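Local coordinates for uncharacterized protein (Bombyx mori, PDB 5AZ0) that is an aldo-keto reductase (AKR2E5) that probably reduces aldehydes and ketones with a nicotinamide cofactor, at residues A[140-148]-A[336-344]; A[245-255]-A[299-307]. All coordinates share one frame; numbering follows the deposited sequence.

Contact 1 (A[140-148]-A[336-344]); sequences MSISQEGVD and DIPIAMRKW
Gln144 and Arg342 bring their CA atoms to 5.0 Å of each other, where the type I turn from Ser143 to Gly146 meets the C-terminal chain just beyond the 3-10 segment 339-341. The Arg342 chain bends at CD (chi3 -59°), setting its guanidinium edge-on between two carbonyls. NH1 gives a nearly straight bond (163°) to Gln144 O at 2.8 Å, while NE reaches Ile337 O at 3.1 Å, both acceptors lying close to the guanidinium plane. A leucine in its place would probably leave both carbonyl oxygens without the N-H groups that bridge them and the turn less firmly held. Farther out, the extended Lys343 passes Gln144 CB and ends in a salt bridge, its NZ 3.0 Å from Glu145 OE2, which it meets on the anti side. On the inner side, Ile337 CD1 rests 3.9 Å from Ile142 CG2 and 4.0 Å from Gly146 CA. Ser143 OG accepts from Val147 N, just past the turn. By position the two segments probably correspond to loops A and C, which border the substrate cleft in aldo-keto reductases; charged side chains on backbone and carboxylate oxygens, over a small apolar patch, join them.

Contact 2 (A[245-255]-A[299-307]); sequences NPAMLAIGRKY and DVATLAQFD. With EDO (1,2-ethanediol), chain C.
One carboxylate oxygen, Asp299 OD2, receives two side chains of the facing helix: Lys254 NZ in a salt bridge at 2.8 Å and Tyr255 OH at a modelled 2.3 Å, a length too short to trust at this resolution. Lys254 also pairs with Asp296, whose backbone N is hydrogen-bonded to Tyr255 OH. Helix 246-255 and residues 299-304 of its partner run nearly antiparallel (155°, axes 10.9 Å apart); by their place in the chain, the two helices probably match H1 and H2, which aldo-keto reductases add to the (beta/alpha)8 barrel. Lys254, its CG turned away from the backbone N (chi1 179°) and the rest of its chain extended, reaches the carboxylate on the syn side of OD2, whereas Tyr255 brings its hydroxyl, OD2 lying near the ring plane. Next along the interface, Ile251 lays CG1 beside Asp299 OD1 and puts CD1 4.0 Å from Thr302 CG2, close to Leu303 CG as well. The Met248 chain, bent twice, brings SD to 3.5 Å from Leu303 CD2 and obliquely to the Phe306 ring, a Met-aromatic contact with SD 4.8 Å from the centroid. At the far end Asn245 is the N-cap of helix 246-255: its OD1 accepts from Met248 N at 3.0 Å on an in-plane lone pair and also lies at the edge of the Phe306 ring, 3.7 Å from CZ, the amide and ring planes 78° apart.

Following the chain from its N terminus, the first four barrel strands lead into segment 140-148, which follows strand 133-136. Strands 172-175, 195-199 and 219-223 come next, then helix 246-255, the first half of contact 2. Helix 259-269, strand 273-274 and helix 281-287 lie within the 43 residues between its segments, a loop that contact 2 closes at 299-307. The chain then runs on to 336-344, where contact 1 closes a far longer loop of 187 residues containing all of contact 2; the two nest without crossing. Contact 1 ties the loop after the fourth strand to the C-terminal tail, and contact 2 joins two peripheral helices. Their centres are about 40 Å apart, on opposite sides of the chain's centre.

Contact 1 (A[140-148]-A[336-344])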
# COMPACT_ATOMS: atom_id res chain seq x y z
N MET A 140 2.16 -11.44 10.78
CA MET A 140 1.71 -12.77 11.28
C MET A 140 2.10 -13.88 10.28
O MET A 140 2.20 -13.64 9.07
CB MET A 140 0.20 -12.81 11.53
CG MET A 140 -0.33 -11.68 12.36
SD MET A 140 -0.84 -10.22 11.46
CE MET A 140 -2.15 -10.69 10.34
N SER A 141 2.33 -15.05 10.84
CA SER A 141 2.60 -16.28 10.14
C SER A 141 1.47 -17.26 10.44
O SER A 141 1.40 -17.80 11.55
CB SER A 141 3.90 -16.84 10.64
OG SER A 141 3.82 -17.27 12.02
N ILE A 142 0.60 -17.45 9.46
CA ILE A 142 -0.64 -18.19 9.55
C ILE A 142 -0.81 -19.19 8.39
O ILE A 142 -0.84 -18.78 7.21
CB ILE A 142 -1.86 -17.23 9.53
CG1 ILE A 142 -1.66 -16.19 10.66
CG2 ILE A 142 -3.18 -17.99 9.74
CD1 ILE A 142 -2.73 -15.15 10.74
N SER A 143 -1.01 -20.48 8.71
CA SER A 143 -1.25 -21.50 7.67
C SER A 143 -2.52 -21.22 6.91
O SER A 143 -3.38 -20.42 7.30
CB SER A 143 -1.28 -22.96 8.22
OG SER A 143 -2.58 -23.26 8.73
N GLN A 144 -2.66 -21.88 5.77
CA GLN A 144 -3.89 -21.78 4.99
C GLN A 144 -5.10 -22.31 5.75
O GLN A 144 -6.22 -22.02 5.36
CB GLN A 144 -3.74 -22.62 3.63
CG GLN A 144 -2.47 -22.30 2.80
CD GLN A 144 -1.16 -23.09 3.15
OE1 GLN A 144 -0.69 -23.32 4.35
NE2 GLN A 144 -0.52 -23.51 2.05
N GLU A 145 -4.90 -23.15 6.78
CA GLU A 145 -6.02 -23.60 7.60
C GLU A 145 -6.24 -22.75 8.88
O GLU A 145 -7.12 -23.07 9.65
CB GLU A 145 -5.85 -25.07 7.95
CG GLU A 145 -6.02 -25.97 6.71
CD GLU A 145 -4.78 -26.04 5.84
OE1 GLU A 145 -3.64 -25.99 6.37
OE2 GLU A 145 -4.95 -26.16 4.61
N GLY A 146 -5.48 -21.68 9.10
CA GLY A 146 -5.74 -20.79 10.22
C GLY A 146 -4.86 -21.13 11.39
O GLY A 146 -5.07 -20.58 12.42
N VAL A 147 -3.88 -22.02 11.24
CA VAL A 147 -2.98 -22.33 12.33
C VAL A 147 -1.88 -21.24 12.47
O VAL A 147 -1.25 -20.83 11.52
CB VAL A 147 -2.30 -23.70 12.12
CG1 VAL A 147 -1.27 -23.98 13.20
CG2 VAL A 147 -3.33 -24.84 12.08
N ASP A 148 -1.65 -20.80 13.69
CA ASP A 148 -0.60 -19.88 13.97
C ASP A 148 0.67 -20.62 13.94
O ASP A 148 0.87 -21.49 14.78
CB ASP A 148 -0.80 -19.24 15.35
CG ASP A 148 0.14 -18.02 15.57
OD1 ASP A 148 1.02 -17.82 14.73
OD2 ASP A 148 -0.01 -17.27 16.57
N ASP A 336 -13.18 -17.10 13.88
CA ASP A 336 -12.84 -17.87 12.68
C ASP A 336 -12.41 -17.02 11.45
O ASP A 336 -13.18 -16.15 10.99
CB ASP A 336 -14.01 -18.79 12.27
CG ASP A 336 -13.89 -20.22 12.84
OD1 ASP A 336 -12.79 -20.67 13.23
OD2 ASP A 336 -14.93 -20.90 12.88
N ILE A 337 -11.21 -17.30 10.90
CA ILE A 337 -10.69 -16.54 9.74
C ILE A 337 -11.51 -16.91 8.50
O ILE A 337 -11.46 -18.06 8.07
CB ILE A 337 -9.17 -16.83 9.45
CG1 ILE A 337 -8.28 -16.37 10.61
CG2 ILE A 337 -8.73 -16.13 8.15
CD1 ILE A 337 -6.87 -16.94 10.63
N PRO A 338 -12.23 -15.95 7.89
CA PRO A 338 -12.96 -16.32 6.65
C PRO A 338 -12.04 -16.96 5.60
O PRO A 338 -10.81 -16.59 5.52
CB PRO A 338 -13.54 -15.00 6.11
CG PRO A 338 -13.22 -13.96 7.11
CD PRO A 338 -12.42 -14.54 8.26
N ILE A 339 -12.60 -17.88 4.81
CA ILE A 339 -11.77 -18.64 3.84
C ILE A 339 -11.08 -17.72 2.77
O ILE A 339 -9.94 -17.96 2.43
CB ILE A 339 -12.54 -19.81 3.17
CG1 ILE A 339 -11.57 -20.81 2.49
CG2 ILE A 339 -13.60 -19.30 2.18
CD1 ILE A 339 -12.03 -22.28 2.57
N ALA A 340 -11.77 -16.67 2.29
CA ALA A 340 -11.21 -15.72 1.35
C ALA A 340 -9.91 -14.97 1.84
O ALA A 340 -9.21 -14.38 1.02
CB ALA A 340 -12.25 -14.70 0.92
N MET A 341 -9.59 -15.03 3.14
CA MET A 341 -8.38 -14.49 3.69
C MET A 341 -7.30 -15.56 3.83
O MET A 341 -6.26 -15.29 4.44
CB MET A 341 -8.69 -13.88 5.07
CG MET A 341 -9.92 -12.98 5.11
SD MET A 341 -9.87 -11.62 3.99
CE MET A 341 -8.37 -10.81 4.52
N ARG A 342 -7.53 -16.76 3.29
CA ARG A 342 -6.62 -17.90 3.48
C ARG A 342 -6.30 -18.75 2.22
O ARG A 342 -5.20 -19.27 2.11
CB ARG A 342 -7.21 -18.84 4.54
CG ARG A 342 -7.09 -18.39 5.98
CD ARG A 342 -7.70 -19.39 7.00
NE ARG A 342 -9.13 -19.70 6.85
CZ ARG A 342 -9.69 -20.81 6.31
NH1 ARG A 342 -8.97 -21.82 5.78
NH2 ARG A 342 -11.02 -20.93 6.26
N LYS A 343 -7.28 -18.95 1.33
CA LYS A 343 -7.19 -19.87 0.18
C LYS A 343 -7.89 -19.21 -0.97
O LYS A 343 -9.01 -18.77 -0.83
CB LYS A 343 -7.89 -21.21 0.45
CG LYS A 343 -7.16 -22.09 1.45
CD LYS A 343 -7.97 -23.34 1.88
CE LYS A 343 -6.99 -24.40 2.35
NZ LYS A 343 -7.56 -25.42 3.24
N TRP A 344 -7.22 -19.13 -2.12
CA TRP A 344 -7.81 -18.51 -3.31
C TRP A 344 -7.02 -18.96 -4.58
O TRP A 344 -5.88 -19.46 -4.47
CB TRP A 344 -7.83 -16.97 -3.16
CG TRP A 344 -6.38 -16.35 -3.18
CD1 TRP A 344 -5.71 -15.84 -4.27
CD2 TRP A 344 -5.48 -16.22 -2.07
NE1 TRP A 344 -4.46 -15.42 -3.91
CE2 TRP A 344 -4.28 -15.65 -2.57
CE3 TRP A 344 -5.57 -16.52 -0.71
CZ2 TRP A 344 -3.20 -15.38 -1.76
CZ3 TRP A 344 -4.48 -16.27 0.09
CH2 TRP A 344 -3.29 -15.70 -0.45

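Contact 2 (A[245-255]-A[299-307])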
# COMPACT_ATOMS: atom_id res chain seq x y z
N ASN A 245 -17.89 17.87 3.92
CA ASN A 245 -17.41 18.56 5.13
C ASN A 245 -17.03 19.99 4.82
O ASN A 245 -16.14 20.23 3.98
CB ASN A 245 -16.25 17.81 5.80
CG ASN A 245 -15.72 18.53 7.03
OD1 ASN A 245 -14.96 19.54 6.92
ND2 ASN A 245 -16.10 18.04 8.19
N PRO A 246 -17.71 20.98 5.48
CA PRO A 246 -17.44 22.36 5.13
C PRO A 246 -16.01 22.82 5.25
O PRO A 246 -15.56 23.62 4.39
CB PRO A 246 -18.37 23.16 6.10
CG PRO A 246 -19.51 22.26 6.33
CD PRO A 246 -18.90 20.87 6.35
N ALA A 247 -15.28 22.38 6.30
CA ALA A 247 -13.86 22.80 6.40
C ALA A 247 -13.00 22.20 5.25
O ALA A 247 -12.08 22.84 4.78
CB ALA A 247 -13.24 22.43 7.76
N MET A 248 -13.29 20.97 4.84
CA MET A 248 -12.55 20.34 3.72
C MET A 248 -12.86 21.14 2.45
O MET A 248 -11.93 21.70 1.78
CB MET A 248 -12.94 18.86 3.57
CG MET A 248 -12.50 17.90 4.66
SD MET A 248 -10.72 17.85 4.82
CE MET A 248 -10.27 16.97 3.30
N LEU A 249 -14.17 21.32 2.18
CA LEU A 249 -14.61 22.19 1.01
C LEU A 249 -13.98 23.57 0.99
O LEU A 249 -13.50 24.06 -0.06
CB LEU A 249 -16.13 22.30 0.93
CG LEU A 249 -16.92 20.96 0.82
CD1 LEU A 249 -18.33 21.09 1.38
CD2 LEU A 249 -16.97 20.42 -0.60
N ALA A 250 -13.84 24.15 2.18
CA ALA A 250 -13.28 25.50 2.29
C ALA A 250 -11.82 25.53 1.97
O ALA A 250 -11.32 26.40 1.23
CB ALA A 250 -13.54 26.08 3.68
N ILE A 251 -11.10 24.56 2.53
CA ILE A 251 -9.67 24.36 2.14
C ILE A 251 -9.60 24.09 0.63
O ILE A 251 -8.74 24.65 -0.07
CB ILE A 251 -8.97 23.26 2.99
CG1 ILE A 251 -8.92 23.69 4.48
CG2 ILE A 251 -7.55 22.99 2.50
CD1 ILE A 251 -8.89 22.57 5.48
N GLY A 252 -10.50 23.24 0.14
CA GLY A 252 -10.68 23.04 -1.32
C GLY A 252 -10.70 24.34 -2.13
O GLY A 252 -9.77 24.64 -2.93
N ARG A 253 -11.72 25.16 -1.87
CA ARG A 253 -11.89 26.43 -2.62
C ARG A 253 -10.66 27.30 -2.47
O ARG A 253 -10.21 27.94 -3.41
CB ARG A 253 -13.13 27.22 -2.20
CG ARG A 253 -14.46 26.54 -2.54
CD ARG A 253 -15.63 27.44 -2.11
NE ARG A 253 -15.76 27.52 -0.64
CZ ARG A 253 -16.56 26.77 0.13
NH1 ARG A 253 -17.39 25.84 -0.39
NH2 ARG A 253 -16.55 26.95 1.46
N LYS A 254 -10.06 27.31 -1.30
CA LYS A 254 -8.88 28.13 -1.16
C LYS A 254 -7.76 27.82 -2.14
O LYS A 254 -7.14 28.72 -2.68
CB LYS A 254 -8.38 28.08 0.28
CG LYS A 254 -7.15 28.87 0.54
CD LYS A 254 -6.81 28.80 2.02
CE LYS A 254 -5.43 29.40 2.23
NZ LYS A 254 -5.07 29.32 3.66
N TYR A 255 -7.46 26.55 -2.38
CA TYR A 255 -6.31 26.20 -3.27
C TYR A 255 -6.77 25.65 -4.62
O TYR A 255 -5.95 25.37 -5.49
CB TYR A 255 -5.38 25.20 -2.61
CG TYR A 255 -4.85 25.60 -1.26
CD1 TYR A 255 -3.72 26.36 -1.12
CD2 TYR A 255 -5.51 25.20 -0.12
CE1 TYR A 255 -3.22 26.70 0.15
CE2 TYR A 255 -5.05 25.53 1.14
CZ TYR A 255 -3.90 26.27 1.28
OH TYR A 255 -3.47 26.52 2.58
N ASP A 299 -4.16 25.56 7.53
CA ASP A 299 -4.94 24.43 6.96
C ASP A 299 -4.39 23.03 7.38
O ASP A 299 -5.15 22.12 7.60
CB ASP A 299 -5.06 24.59 5.46
CG ASP A 299 -5.74 25.92 5.06
OD1 ASP A 299 -6.78 26.30 5.66
OD2 ASP A 299 -5.18 26.59 4.16
N VAL A 300 -3.09 22.94 7.58
CA VAL A 300 -2.42 21.77 8.14
C VAL A 300 -2.96 21.60 9.54
O VAL A 300 -3.38 20.53 9.90
CB VAL A 300 -0.87 21.91 8.14
CG1 VAL A 300 -0.19 20.86 9.01
CG2 VAL A 300 -0.31 21.80 6.73
N ALA A 301 -3.00 22.66 10.33
CA ALA A 301 -3.55 22.49 11.71
C ALA A 301 -5.00 22.04 11.70
O ALA A 301 -5.40 21.15 12.46
CB ALA A 301 -3.37 23.76 12.54
N THR A 302 -5.80 22.57 10.80
CA THR A 302 -7.20 22.11 10.67
C THR A 302 -7.30 20.63 10.32
O THR A 302 -8.09 19.82 10.94
CB THR A 302 -7.96 22.97 9.59
OG1 THR A 302 -7.88 24.39 9.90
CG2 THR A 302 -9.38 22.57 9.49
N LEU A 303 -6.51 20.25 9.30
CA LEU A 303 -6.59 18.86 8.82
C LEU A 303 -6.11 17.91 9.93
O LEU A 303 -6.67 16.86 10.14
CB LEU A 303 -5.76 18.70 7.57
CG LEU A 303 -6.33 19.39 6.34
CD1 LEU A 303 -5.30 19.67 5.30
CD2 LEU A 303 -7.46 18.58 5.79
N ALA A 304 -5.08 18.33 10.66
CA ALA A 304 -4.61 17.54 11.80
C ALA A 304 -5.67 17.35 12.84
O ALA A 304 -5.54 16.37 13.58
CB ALA A 304 -3.38 18.17 12.43
N GLN A 305 -6.70 18.21 12.93
CA GLN A 305 -7.74 18.02 13.97
C GLN A 305 -8.62 16.85 13.71
O GLN A 305 -9.30 16.38 14.64
CB GLN A 305 -8.65 19.24 14.23
CG GLN A 305 -7.93 20.42 14.84
CD GLN A 305 -8.80 21.69 14.79
OE1 GLN A 305 -8.74 22.47 13.85
NE2 GLN A 305 -9.63 21.89 15.80
N PHE A 306 -8.65 16.35 12.47
CA PHE A 306 -9.47 15.16 12.23
C PHE A 306 -8.94 13.86 12.84
O PHE A 306 -9.65 12.87 12.90
CB PHE A 306 -9.66 14.99 10.74
CG PHE A 306 -10.56 16.03 10.12
CD1 PHE A 306 -11.92 16.08 10.47
CD2 PHE A 306 -10.08 16.90 9.14
CE1 PHE A 306 -12.79 17.01 9.91
CE2 PHE A 306 -10.94 17.84 8.55
CZ PHE A 306 -12.30 17.89 8.95
N ASP A 307 -7.68 13.85 13.25
CA ASP A 307 -7.04 12.64 13.77
C ASP A 307 -7.70 12.17 15.08
O ASP A 307 -7.76 12.96 15.99
CB ASP A 307 -5.58 12.94 14.07
CG ASP A 307 -4.77 11.68 14.44
OD1 ASP A 307 -5.12 10.55 14.09
OD2 ASP A 307 -3.73 11.85 15.05
C1 EDO C . -0.02 14.76 13.34
O1 EDO C . 0.80 14.76 12.14
C2 EDO C . -1.41 14.59 12.74
O2 EDO C . -2.42 14.24 13.68